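Long-range contact in hydrazine synthase subunit alpha (Candidatus Kuenenia stuttgartiensis, PDB 5C2V), which condenses hydroxylamine with ammonia to form hydrazine, as the heme c-carrying alpha subunit of the hydrazine synthase complex of anammox bacteria: residues D[81-86]-D[127-132]. Residues are numbered along the deposited sequence; the frame is centred on the assembly and turned at random.
Sequences DPCTYW and SPIYYA
Y85 and W86, just past the end of strand 76-84, pack against Y130 of strand 124-131, Y85 on its ring and W86 on its CB and backbone. The two strands appear to be the innermost of consecutive blades in the N-terminal six-bladed beta-propeller; their segments here run parallel, 4° between axes that approach to 6.5 Å. No backbone-to-backbone hydrogen bond joins them, and side chains carry the contact. Packing is tight at the C-terminal end. Y85 presents an edge to Y130 in a T-shaped stack, planes at 88°, and its CD1 sits over the centre of the Y130 ring, 3.3 Å above the ring plane. The hydroxyl of Y85 is hydrogen-bonded to the carbonyl of T163. W86 brings its benzo side across to the other strand, CZ2 lying 3.6 Å from A132 CB and against the backbone, 3.3 Å from Y130 O, while K393 makes a cation-pi contact with the indole.

In the middle C83 bridges the strands, its CB 3.2 Å from P128 O and its SG, anti to the backbone N (chi1 -171°), 3.9 Å from I129 CG2. The looser side is the N-terminal end, where S127 is partly exposed and the link is polar. The S127 N-H reaches D81 OD2, with N and OD2 3.0 Å apart. R126 forms a salt bridge with the same oxygen, which probably stabilises its negative charge. S127 N meets OD2 from above the carboxylate plane, 52° out of it.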
loop_
_atom_site.group_PDB
_atom_site.type_symbol
_atom_site.label_atom_id
_atom_site.label_comp_id
_atom_site.label_asym_id
_atom_site.label_seq_id
_atom_site.Cartn_x
_atom_site.Cartn_y
_atom_site.Cartn_z
ATOM N N ASP D 81 -13.583 -23.123 23.652
ATOM C CA ASP D 81 -13.910 -21.754 24.066
ATOM C C ASP D 81 -14.390 -21.634 25.514
ATOM O O ASP D 81 -15.550 -21.306 25.756
ATOM C CB ASP D 81 -14.971 -21.159 23.134
ATOM C CG ASP D 81 -14.400 -20.732 21.799
ATOM O OD1 ASP D 81 -13.187 -20.441 21.736
ATOM O OD2 ASP D 81 -15.164 -20.684 20.813
ATOM N N PRO D 82 -13.496 -21.894 26.483
ATOM C CA PRO D 82 -13.862 -21.750 27.897
ATOM C C PRO D 82 -13.975 -20.289 28.336
ATOM O O PRO D 82 -13.131 -19.476 27.964
ATOM C CB PRO D 82 -12.703 -22.439 28.636
ATOM C CG PRO D 82 -11.891 -23.137 27.573
ATOM C CD PRO D 82 -12.107 -22.349 26.328
ATOM N N CYS D 83 -15.004 -19.965 29.116
ATOM C CA CYS D 83 -15.083 -18.664 29.778
ATOM C C CYS D 83 -15.614 -18.826 31.198
ATOM O O CYS D 83 -16.729 -19.305 31.393
ATOM C CB CYS D 83 -15.970 -17.704 28.985
ATOM S SG CYS D 83 -15.936 -15.995 29.579
ATOM N N THR D 84 -14.831 -18.402 32.186
ATOM C CA THR D 84 -15.207 -18.603 33.584
ATOM C C THR D 84 -16.232 -17.576 34.059
ATOM O O THR D 84 -16.270 -16.447 33.570
ATOM C CB THR D 84 -13.978 -18.542 34.520
ATOM O OG1 THR D 84 -13.444 -17.214 34.535
ATOM C CG2 THR D 84 -12.902 -19.515 34.059
ATOM N N TYR D 85 -17.060 -17.980 35.017
ATOM C CA TYR D 85 -18.037 -17.082 35.621
ATOM C C TYR D 85 -17.326 -16.134 36.583
ATOM O O TYR D 85 -16.109 -16.209 36.753
ATOM C CB TYR D 85 -19.127 -17.878 36.343
ATOM C CG TYR D 85 -20.407 -17.111 36.619
ATOM C CD1 TYR D 85 -21.212 -16.666 35.577
ATOM C CD2 TYR D 85 -20.818 -16.853 37.920
ATOM C CE1 TYR D 85 -22.384 -15.972 35.825
ATOM C CE2 TYR D 85 -21.987 -16.160 38.177
ATOM C CZ TYR D 85 -22.766 -15.723 37.127
ATOM O OH TYR D 85 -23.930 -15.034 37.381
ATOM N N TRP D 86 -18.087 -15.247 37.211
ATOM C CA TRP D 86 -17.512 -14.217 38.067
ATOM C C TRP D 86 -16.866 -14.799 39.323
ATOM O O TRP D 86 -15.790 -14.363 39.730
ATOM C CB TRP D 86 -18.583 -13.196 38.453
ATOM C CG TRP D 86 -19.375 -12.701 37.280
ATOM C CD1 TRP D 86 -20.658 -13.038 36.956
ATOM C CD2 TRP D 86 -18.933 -11.789 36.267
ATOM N NE1 TRP D 86 -21.044 -12.387 35.810
ATOM C CE2 TRP D 86 -20.003 -11.615 35.366
ATOM C CE3 TRP D 86 -17.738 -11.100 36.036
ATOM C CZ2 TRP D 86 -19.913 -10.782 34.253
ATOM C CZ3 TRP D 86 -17.652 -10.273 34.930
ATOM C CH2 TRP D 86 -18.733 -10.122 34.053
ATOM N N SER D 127 -17.435 -18.863 21.362
ATOM C CA SER D 127 -16.903 -17.771 22.182
ATOM C C SER D 127 -17.939 -17.049 23.050
ATOM O O SER D 127 -18.151 -15.848 22.889
ATOM C CB SER D 127 -16.194 -16.751 21.288
ATOM O OG SER D 127 -15.068 -17.330 20.653
ATOM N N PRO D 128 -18.589 -17.777 23.975
ATOM C CA PRO D 128 -19.524 -17.122 24.895
ATOM C C PRO D 128 -18.808 -16.390 26.030
ATOM O O PRO D 128 -17.761 -16.848 26.486
ATOM C CB PRO D 128 -20.348 -18.290 25.433
ATOM C CG PRO D 128 -19.389 -19.428 25.439
ATOM C CD PRO D 128 -18.471 -19.221 24.256
ATOM N N ILE D 129 -19.368 -15.269 26.475
ATOM C CA ILE D 129 -18.857 -14.564 27.648
ATOM C C ILE D 129 -20.009 -14.103 28.529
ATOM O O ILE D 129 -21.135 -13.931 28.057
ATOM C CB ILE D 129 -17.997 -13.336 27.272
ATOM C CG1 ILE D 129 -18.811 -12.344 26.439
ATOM C CG2 ILE D 129 -16.728 -13.758 26.540
ATOM C CD1 ILE D 129 -18.091 -11.045 26.158
ATOM N N TYR D 130 -19.723 -13.903 29.811
ATOM C CA TYR D 130 -20.728 -13.406 30.740
ATOM C C TYR D 130 -20.662 -11.890 30.846
ATOM O O TYR D 130 -19.591 -11.311 31.030
ATOM C CB TYR D 130 -20.552 -14.033 32.125
ATOM C CG TYR D 130 -20.859 -15.512 32.175
ATOM C CD1 TYR D 130 -22.154 -15.979 31.988
ATOM C CD2 TYR D 130 -19.857 -16.440 32.419
ATOM C CE1 TYR D 130 -22.440 -17.330 32.036
ATOM C CE2 TYR D 130 -20.133 -17.794 32.470
ATOM C CZ TYR D 130 -21.427 -18.233 32.278
ATOM O OH TYR D 130 -21.709 -19.578 32.327
ATOM N N TYR D 131 -21.817 -11.255 30.709
ATOM C CA TYR D 131 -21.936 -9.822 30.912
ATOM C C TYR D 131 -22.982 -9.589 31.981
ATOM O O TYR D 131 -24.143 -9.939 31.798
ATOM C CB TYR D 131 -22.321 -9.112 29.616
ATOM C CG TYR D 131 -22.384 -7.608 29.739
ATOM C CD1 TYR D 131 -21.234 -6.863 29.959
ATOM C CD2 TYR D 131 -23.593 -6.932 29.629
ATOM C CE1 TYR D 131 -21.283 -5.488 30.070
ATOM C CE2 TYR D 131 -23.653 -5.556 29.738
ATOM C CZ TYR D 131 -22.495 -4.840 29.958
ATOM O OH TYR D 131 -22.544 -3.470 30.065
ATOM N N ALA D 132 -22.595 -8.980 33.090
ATOM C CA ALA D 132 -23.521 -8.913 34.201
ATOM C C ALA D 132 -24.360 -7.650 34.080
ATOM O O ALA D 132 -23.882 -6.536 34.296
ATOM C CB ALA D 132 -22.769 -8.950 35.510
#